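Local coordinates for prepilin (Salmonella typhi, PDB 3FHV), which is the type IVb pilin PilS, the subunit from which pili are assembled, and probably mediates adhesion of the typhoid bacterium through interaction with CFTR, at residues Gln15-Asn20 with Ile73-Asp78; Met52-Asp57 with Ala63-Ser68; Ser103-Met108 with Glu132-Glu137. One frame throughout, in Å; residues are numbered along the deposited sequence.

The three contacts sample the soluble domain of the pilin, from one end of its antiparallel sheet to the helices near the other, which are bridged by a disulfide at the end of one. Contacts 1 and 2 lie with their centres about 13 Å apart and are joined directly: Ile73 N is probably hydrogen-bonded to Leu65 O (2.9 Å), and Ile73 CD1 packs on Met52 SD at 3.6 Å. Contact 1 reaches contact 3, about 19 Å away between centres, where Gln15 CG meets Met108 SD at 3.5 Å. Contacts 2 and 3 do not touch, their nearest atoms being about 7 Å apart. In contact 2, Val54 packs on a modified side chain of a bound peptide.

Contact 1 of 3, residues Gln15-Asn20 with Ile73-Asp78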
loop_
_atom_site.group_PDB
_atom_site.type_symbol
_atom_site.label_atom_id
_atom_site.label_comp_id
_atom_site.label_asym_id
_atom_site.label_seq_id
_atom_site.Cartn_x
_atom_site.Cartn_y
_atom_site.Cartn_z
ATOM N N GLN A 15 -6.927 -3.210 5.470
ATOM C CA GLN A 15 -7.173 -3.838 4.182
ATOM C C GLN A 15 -5.880 -4.021 3.397
ATOM O O GLN A 15 -5.637 -5.098 2.837
ATOM C CB GLN A 15 -8.200 -3.021 3.381
ATOM C CG GLN A 15 -9.620 -3.147 3.935
ATOM C CD GLN A 15 -10.603 -2.189 3.287
ATOM O OE1 GLN A 15 -10.335 -1.637 2.230
ATOM N NE2 GLN A 15 -11.756 -1.994 3.922
ATOM N N THR A 16 -5.045 -2.987 3.373
ATOM C CA THR A 16 -3.784 -3.072 2.651
ATOM C C THR A 16 -2.799 -4.013 3.343
ATOM O O THR A 16 -2.064 -4.736 2.672
ATOM C CB THR A 16 -3.131 -1.670 2.453
ATOM O OG1 THR A 16 -3.041 -0.983 3.704
ATOM C CG2 THR A 16 -3.950 -0.828 1.485
ATOM N N LEU A 17 -2.781 -3.997 4.678
ATOM C CA LEU A 17 -1.896 -4.876 5.438
ATOM C C LEU A 17 -2.261 -6.321 5.091
ATOM O O LEU A 17 -1.383 -7.165 4.899
ATOM C CB LEU A 17 -2.050 -4.637 6.954
ATOM C CG LEU A 17 -1.225 -5.537 7.892
ATOM C CD1 LEU A 17 0.259 -5.385 7.595
ATOM C CD2 LEU A 17 -1.531 -5.192 9.344
ATOM N N ALA A 18 -3.556 -6.598 4.988
ATOM C CA ALA A 18 -4.019 -7.939 4.632
ATOM C C ALA A 18 -3.543 -8.296 3.223
ATOM O O ALA A 18 -3.013 -9.380 2.999
ATOM C CB ALA A 18 -5.552 -8.010 4.702
ATOM N N THR A 19 -3.732 -7.378 2.277
ATOM C CA THR A 19 -3.304 -7.614 0.904
ATOM C C THR A 19 -1.796 -7.878 0.831
ATOM O O THR A 19 -1.357 -8.804 0.142
ATOM C CB THR A 19 -3.680 -6.415 0.005
ATOM O OG1 THR A 19 -5.108 -6.353 -0.113
ATOM C CG2 THR A 19 -3.053 -6.564 -1.390
ATOM N N ASN A 20 -1.012 -7.080 1.555
ATOM C CA ASN A 20 0.435 -7.253 1.578
ATOM C C ASN A 20 0.815 -8.597 2.184
ATOM O O ASN A 20 1.725 -9.269 1.706
ATOM C CB ASN A 20 1.106 -6.132 2.373
ATOM C CG ASN A 20 0.975 -4.785 1.695
ATOM O OD1 ASN A 20 0.891 -4.707 0.472
ATOM N ND2 ASN A 20 0.975 -3.722 2.483
ATOM N N ILE A 73 -1.280 -3.929 17.223
ATOM C CA ILE A 73 -1.804 -4.629 16.051
ATOM C C ILE A 73 -0.865 -5.821 15.878
ATOM O O ILE A 73 0.356 -5.653 15.888
ATOM C CB ILE A 73 -1.722 -3.774 14.755
ATOM C CG1 ILE A 73 -2.603 -2.525 14.873
ATOM C CG2 ILE A 73 -2.180 -4.614 13.544
ATOM C CD1 ILE A 73 -2.420 -1.550 13.724
ATOM N N VAL A 74 -1.427 -7.014 15.743
ATOM C CA VAL A 74 -0.609 -8.204 15.549
ATOM C C VAL A 74 -1.139 -9.064 14.401
ATOM O O VAL A 74 -2.337 -9.359 14.333
ATOM C CB VAL A 74 -0.560 -9.079 16.825
ATOM C CG1 VAL A 74 0.369 -10.274 16.594
ATOM C CG2 VAL A 74 -0.083 -8.251 18.019
ATOM N N VAL A 75 -0.242 -9.429 13.489
ATOM C CA VAL A 75 -0.567 -10.292 12.360
ATOM C C VAL A 75 -0.002 -11.635 12.784
ATOM O O VAL A 75 1.200 -11.757 13.031
ATOM C CB VAL A 75 0.130 -9.838 11.063
ATOM C CG1 VAL A 75 -0.179 -10.823 9.930
ATOM C CG2 VAL A 75 -0.352 -8.433 10.683
ATOM N N ALA A 76 -0.862 -12.643 12.877
ATOM C CA ALA A 76 -0.411 -13.948 13.334
ATOM C C ALA A 76 -0.947 -15.107 12.506
ATOM O O ALA A 76 -2.041 -15.042 11.947
ATOM C CB ALA A 76 -0.794 -14.135 14.804
ATOM N N PRO A 77 -0.164 -16.195 12.419
ATOM C CA PRO A 77 -0.571 -17.372 11.654
ATOM C C PRO A 77 -1.764 -18.033 12.327
ATOM O O PRO A 77 -1.881 -18.015 13.549
ATOM C CB PRO A 77 0.674 -18.251 11.698
ATOM C CG PRO A 77 1.227 -17.954 13.076
ATOM C CD PRO A 77 1.108 -16.439 13.130
ATOM N N ASP A 78 -2.655 -18.601 11.524
ATOM C CA ASP A 78 -3.826 -19.281 12.062
ATOM C C ASP A 78 -3.596 -20.777 11.901
ATOM O O ASP A 78 -3.937 -21.353 10.868
ATOM C CB ASP A 78 -5.088 -18.863 11.302
ATOM C CG ASP A 78 -6.347 -19.479 11.884
ATOM O OD1 ASP A 78 -6.385 -20.718 12.040
ATOM O OD2 ASP A 78 -7.298 -18.727 12.184
#
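Leu17 of helix 8-25 meets Ile73 and Val75 of strand 72-78 through apolar side-chain carbons, chiefly methyls, without a hydrogen bond between the two segments. The nearer partner is Val75: Leu17 CD2 lies 3.7 Å from Val75 CG2, and the branch carbon Leu17 CG follows at 4.1 Å from the same methyl. The two side chains slide past each other from opposite directions, each coming alongside the other's branch. Leu17 has CG anti to its backbone N (chi1 177°), and chi2, 59° to CD1, leaves CD2 anti to CA and so extended toward the strand, where this one methyl also reaches Ile73 CG2, a looser contact of 4.3 Å. Ile73 and Val75 are two residues apart and therefore both face the helix, whereas the CA-CB bond of Val74 between them points away from it.

This is the basic layering of a type IV pilin head domain, in which the N-terminal helix lies against one face of an antiparallel sheet. The apolar layer continues around these methyls: Met52 packs on Leu17 and Ile73, Ile91 of the next strand packs on Leu17, and Met39 and Leu43 of helix 36-45 pack on Val75.

No polar bond joins the two segments; each is held by bonds of its own or to other parts of the fold. Backbone bonds Thr19 N to Gln15 O (3.0 Å) and Asn20 N to Thr16 O (2.8 Å) hold the helical turn that carries Leu17. Along the strand, Val74 and Ala76 bond to Thr92 and Thr90 of strand 88-96, while the Val75 amide finds the hydroxyl of Thr40 on helix 36-45. Beyond the apolar patch, Asn20 ND2 bonds to Ala48 O and also to Val54 O of the second subunit, and Thr16 packs on that Val54.

Contact 2 of 3, residues Met52-Asp57 with Ala63-Ser68; sequences MTVSGD and ATLWNS
Ser55 and Thr64 bond through their backbones in both directions, with Thr64 N to Ser55 O at 2.9 Å and Ser55 N to Thr64 O at 3.0 Å. The second is nearly straight, 171° at the hydrogen; in the first, the donor stands well above the plane of the carbonyl. Two residues along, Trp66 N donates to Thr53 O at 2.8 Å, in the carbonyl plane, but the return bond from Thr53 N to Trp66 O is weak. One water bridges the weak bond, accepting from Thr53 N and donating to Trp66 O, while a second joins Thr53 OG1 to Asn67 O.

Strands 53-55 and 63-66 thus form an antiparallel beta hairpin, their directions 152° apart. On the face carrying Thr53, Ser55, Thr64 and Trp66, the Ser55 hydroxyl comes to the edge of the indole near its plane. Its chi1 of 56° turns OG over the strand toward that edge and toward Thr64 OG1, with which it makes a weak bond. The Trp66 NE1 to Ser55 OG separation of 2.4 Å is too short to be trusted in detail. Thr53 CG2 adds an apolar contact, 4.0 Å from Trp66 CD1.

The opposite face is apolar. Leu65 CD1 approaches Val54 CG2 and Met52 CB, each at 3.8 Å, and its other methyl, CD2, lies 3.9 Å from Met52 SD, the thioether sulfur lying beside the leucine.

Strand 53-55 ends the sheet within this chain, and Val54 also packs on the bound peptide. Inward, Leu65 is backbone hydrogen-bonded to Ile73 of strand 72-78, Leu65 rests on Leu17 of helix 8-25 and Met52 on Asn13 of the same helix, and Ile44 of helix 36-45 covers Val54 and Ala63.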
loop_
_atom_site.group_PDB
_atom_site.type_symbol
_atom_site.label_atom_id
_atom_site.label_comp_id
_atom_site.label_asym_id
_atom_site.label_seq_id
_atom_site.Cartn_x
_atom_site.Cartn_y
_atom_site.Cartn_z
ATOM N N MET A 52 0.733 2.756 9.296
ATOM C CA MET A 52 0.515 2.558 10.728
ATOM C C MET A 52 1.741 2.954 11.540
ATOM O O MET A 52 2.779 3.285 10.988
ATOM C CB MET A 52 0.140 1.097 11.012
ATOM C CG MET A 52 -1.263 0.743 10.533
ATOM S SD MET A 52 -1.504 -1.007 10.237
ATOM C CE MET A 52 -0.759 -1.158 8.601
ATOM N N THR A 53 1.609 2.923 12.856
ATOM C CA THR A 53 2.708 3.284 13.738
ATOM C C THR A 53 3.607 2.088 14.022
ATOM O O THR A 53 3.154 1.050 14.513
ATOM C CB THR A 53 2.171 3.853 15.057
ATOM O OG1 THR A 53 1.500 5.088 14.784
ATOM C CG2 THR A 53 3.302 4.104 16.049
ATOM N N VAL A 54 4.885 2.250 13.705
ATOM C CA VAL A 54 5.880 1.208 13.898
ATOM C C VAL A 54 6.866 1.597 14.978
ATOM O O VAL A 54 7.414 2.697 14.960
ATOM C CB VAL A 54 6.662 0.957 12.600
ATOM C CG1 VAL A 54 7.869 0.077 12.859
ATOM C CG2 VAL A 54 5.747 0.310 11.596
ATOM N N SER A 55 7.088 0.688 15.917
ATOM C CA SER A 55 8.036 0.932 16.995
ATOM C C SER A 55 8.733 -0.362 17.408
ATOM O O SER A 55 8.931 -1.263 16.581
ATOM C CB SER A 55 7.337 1.594 18.195
ATOM O OG SER A 55 6.241 0.829 18.653
ATOM N N GLY A 56 9.102 -0.461 18.679
ATOM C CA GLY A 56 9.810 -1.640 19.139
ATOM C C GLY A 56 11.251 -1.521 18.669
ATOM O O GLY A 56 11.868 -0.470 18.837
ATOM N N ASP A 57 11.785 -2.578 18.064
ATOM C CA ASP A 57 13.165 -2.562 17.578
ATOM C C ASP A 57 13.319 -3.220 16.207
ATOM O O ASP A 57 13.804 -4.347 16.102
ATOM C CB ASP A 57 14.084 -3.270 18.581
ATOM C CG ASP A 57 15.020 -2.315 19.298
ATOM O OD1 ASP A 57 15.870 -2.796 20.083
ATOM O OD2 ASP A 57 14.905 -1.086 19.082
ATOM N N ALA A 63 10.290 -5.419 15.634
ATOM C CA ALA A 63 9.414 -4.287 15.397
ATOM C C ALA A 63 7.980 -4.649 15.761
ATOM O O ALA A 63 7.532 -5.777 15.523
ATOM C CB ALA A 63 9.487 -3.873 13.939
ATOM N N THR A 64 7.269 -3.686 16.340
ATOM C CA THR A 64 5.878 -3.879 16.716
ATOM C C THR A 64 5.005 -2.867 15.978
ATOM O O THR A 64 5.477 -1.800 15.563
ATOM C CB THR A 64 5.687 -3.740 18.230
ATOM O OG1 THR A 64 6.376 -2.574 18.698
ATOM C CG2 THR A 64 6.232 -4.968 18.939
ATOM N N LEU A 65 3.731 -3.206 15.824
ATOM C CA LEU A 65 2.777 -2.372 15.096
ATOM C C LEU A 65 1.696 -1.850 16.033
ATOM O O LEU A 65 1.256 -2.563 16.931
ATOM C CB LEU A 65 2.150 -3.223 13.992
ATOM C CG LEU A 65 1.486 -2.536 12.809
ATOM C CD1 LEU A 65 2.488 -1.619 12.113
ATOM C CD2 LEU A 65 0.982 -3.608 11.854
ATOM N N TRP A 66 1.284 -0.604 15.840
ATOM C CA TRP A 66 0.268 -0.002 16.695
ATOM C C TRP A 66 -0.846 0.593 15.846
ATOM O O TRP A 66 -0.618 0.981 14.700
ATOM C CB TRP A 66 0.888 1.077 17.584
ATOM C CG TRP A 66 2.004 0.576 18.448
ATOM C CD1 TRP A 66 3.339 0.804 18.276
ATOM C CD2 TRP A 66 1.884 -0.240 19.618
ATOM N NE1 TRP A 66 4.057 0.181 19.269
ATOM C CE2 TRP A 66 3.187 -0.467 20.106
ATOM C CE3 TRP A 66 0.801 -0.801 20.302
ATOM C CZ2 TRP A 66 3.435 -1.230 21.244
ATOM C CZ3 TRP A 66 1.051 -1.558 21.433
ATOM C CH2 TRP A 66 2.357 -1.766 21.893
ATOM N N ASN A 67 -2.050 0.666 16.404
ATOM C CA ASN A 67 -3.123 1.377 15.734
ATOM C C ASN A 67 -3.146 2.843 16.148
ATOM O O ASN A 67 -2.326 3.296 16.958
ATOM C CB ASN A 67 -4.491 0.715 15.991
ATOM C CG ASN A 67 -4.866 0.644 17.469
ATOM O OD1 ASN A 67 -4.595 1.560 18.244
ATOM N ND2 ASN A 67 -5.539 -0.443 17.850
ATOM N N SER A 68 -4.076 3.586 15.568
ATOM C CA SER A 68 -4.205 5.013 15.851
ATOM C C SER A 68 -4.381 5.385 17.317
ATOM O O SER A 68 -4.045 6.500 17.723
ATOM C CB SER A 68 -5.376 5.586 15.056
ATOM O OG SER A 68 -5.107 5.522 13.671
HETATM O O HOH W 1 -0.473 5.195 16.556
HETATM O O HOH W 2 -1.387 3.527 13.472
#

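Contact 3 of 3, residues Ser103-Met108 with Glu132-Glu137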
loop_
_atom_site.group_PDB
_atom_site.type_symbol
_atom_site.label_atom_id
_atom_site.label_comp_id
_atom_site.label_asym_id
_atom_site.label_seq_id
_atom_site.Cartn_x
_atom_site.Cartn_y
_atom_site.Cartn_z
ATOM N N SER A 103 -17.451 1.408 12.783
ATOM C CA SER A 103 -17.126 1.761 11.405
ATOM C C SER A 103 -16.119 0.803 10.765
ATOM O O SER A 103 -16.239 0.468 9.593
ATOM C CB SER A 103 -16.580 3.188 11.344
ATOM O OG SER A 103 -15.354 3.272 12.037
ATOM N N ILE A 104 -15.124 0.372 11.530
ATOM C CA ILE A 104 -14.121 -0.536 10.998
ATOM C C ILE A 104 -14.675 -1.942 10.758
ATOM O O ILE A 104 -14.432 -2.541 9.704
ATOM C CB ILE A 104 -12.908 -0.627 11.938
ATOM C CG1 ILE A 104 -12.232 0.750 12.048
ATOM C CG2 ILE A 104 -11.915 -1.660 11.412
ATOM C CD1 ILE A 104 -11.192 0.828 13.168
ATOM N N SER A 105 -15.416 -2.474 11.725
ATOM C CA SER A 105 -15.959 -3.813 11.562
ATOM C C SER A 105 -16.932 -3.866 10.386
ATOM O O SER A 105 -16.871 -4.790 9.573
ATOM C CB SER A 105 -16.643 -4.292 12.856
ATOM O OG SER A 105 -17.759 -3.487 13.181
ATOM N N THR A 106 -17.818 -2.878 10.273
ATOM C CA THR A 106 -18.762 -2.889 9.161
ATOM C C THR A 106 -18.040 -2.637 7.846
ATOM O O THR A 106 -18.377 -3.229 6.820
ATOM C CB THR A 106 -19.894 -1.854 9.347
ATOM O OG1 THR A 106 -19.345 -0.538 9.496
ATOM C CG2 THR A 106 -20.716 -2.205 10.581
ATOM N N GLY A 107 -17.035 -1.772 7.878
ATOM C CA GLY A 107 -16.278 -1.487 6.670
ATOM C C GLY A 107 -15.566 -2.717 6.123
ATOM O O GLY A 107 -15.567 -2.957 4.910
ATOM N N MET A 108 -14.962 -3.500 7.013
ATOM C CA MET A 108 -14.247 -4.709 6.603
ATOM C C MET A 108 -15.245 -5.739 6.071
ATOM O O MET A 108 -14.921 -6.526 5.179
ATOM C CB MET A 108 -13.454 -5.300 7.780
ATOM C CG MET A 108 -12.295 -4.423 8.291
ATOM S SD MET A 108 -10.974 -4.078 7.081
ATOM C CE MET A 108 -10.195 -5.681 6.991
ATOM N N GLU A 132 -25.959 -2.661 12.832
ATOM C CA GLU A 132 -26.770 -3.048 13.979
ATOM C C GLU A 132 -26.020 -4.036 14.865
ATOM O O GLU A 132 -26.070 -3.936 16.087
ATOM C CB GLU A 132 -28.096 -3.672 13.531
ATOM C CG GLU A 132 -29.081 -2.707 12.886
ATOM C CD GLU A 132 -28.616 -2.198 11.541
ATOM O OE1 GLU A 132 -27.810 -2.897 10.889
ATOM O OE2 GLU A 132 -29.067 -1.108 11.124
ATOM N N ILE A 133 -25.323 -4.989 14.256
ATOM C CA ILE A 133 -24.578 -5.967 15.047
ATOM C C ILE A 133 -23.402 -5.298 15.755
ATOM O O ILE A 133 -23.204 -5.472 16.961
ATOM C CB ILE A 133 -24.045 -7.127 14.158
ATOM C CG1 ILE A 133 -25.201 -8.042 13.741
ATOM C CG2 ILE A 133 -22.973 -7.916 14.906
ATOM C CD1 ILE A 133 -24.804 -9.114 12.719
ATOM N N ALA A 134 -22.621 -4.531 14.999
ATOM C CA ALA A 134 -21.458 -3.852 15.551
ATOM C C ALA A 134 -21.812 -2.927 16.711
ATOM O O ALA A 134 -21.166 -2.972 17.762
ATOM C CB ALA A 134 -20.739 -3.074 14.456
ATOM N N SER A 135 -22.836 -2.094 16.525
ATOM C CA SER A 135 -23.260 -1.158 17.570
ATOM C C SER A 135 -23.476 -1.869 18.899
ATOM O O SER A 135 -23.165 -1.341 19.969
ATOM C CB SER A 135 -24.566 -0.460 17.172
ATOM O OG SER A 135 -24.395 0.323 16.006
ATOM N N SER A 136 -24.013 -3.075 18.829
ATOM C CA SER A 136 -24.291 -3.830 20.035
ATOM C C SER A 136 -23.051 -4.525 20.589
ATOM O O SER A 136 -22.764 -4.432 21.786
ATOM C CB SER A 136 -25.406 -4.842 19.749
ATOM O OG SER A 136 -25.697 -5.647 20.882
ATOM N N GLU A 137 -22.305 -5.208 19.725
ATOM C CA GLU A 137 -21.117 -5.929 20.164
ATOM C C GLU A 137 -19.911 -5.068 20.530
ATOM O O GLU A 137 -19.084 -5.481 21.331
ATOM C CB GLU A 137 -20.709 -6.956 19.113
ATOM C CG GLU A 137 -21.783 -7.988 18.834
ATOM C CD GLU A 137 -21.338 -8.998 17.809
ATOM O OE1 GLU A 137 -20.347 -8.706 17.107
ATOM O OE2 GLU A 137 -21.976 -10.065 17.692
#
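Ser105, Thr106 and Ala134, the residues that meet here, carry no ring, amide or other flat side-chain group, so the two helices touch without any stacked face or edge. The Ala134 methyl takes the central place. Its CB points at helix 98-111 and comes within 3.3 Å of Ser105 OG, a close van der Waals approach of carbon to hydroxyl oxygen, while Thr106, next along helix 98-111, brings CG2 to the same methyl at 4.0 Å. The small residues allow a near approach of the backbones, with Ser105 CA and Ala134 CA 6.8 Å apart.

The hydroxyls serve their own helix. A first torsion of 64° places Ser105 OG between its backbone N and carbonyl carbon, from where it bonds to Cys101 O one turn back. Thr106 OG1 does likewise with Val102 O, and with chi1 at 58° the threonine methyl stands anti to its carbonyl carbon and is presented to Ala134. Both polar ends in this buried contact are therefore satisfied by main-chain carbonyls, leaving apolar surface and one serine oxygen to face the alanine.

Cys101, whose carbonyl holds Ser105, forms a disulfide with Cys138, which directly follows segment 132-137; the disulfide, anchored just beyond the end of helix 131-137, and the alanine contact hold the two helices near each other. On its other flank, helix 98-111 uses Ile104 and Met108 to pack on helix 8-25 and on strand 148-154. From helix 131-137, Ile133 and Glu137 reach His124 of strand 122-124, an outermost strand of the sheet within this chain.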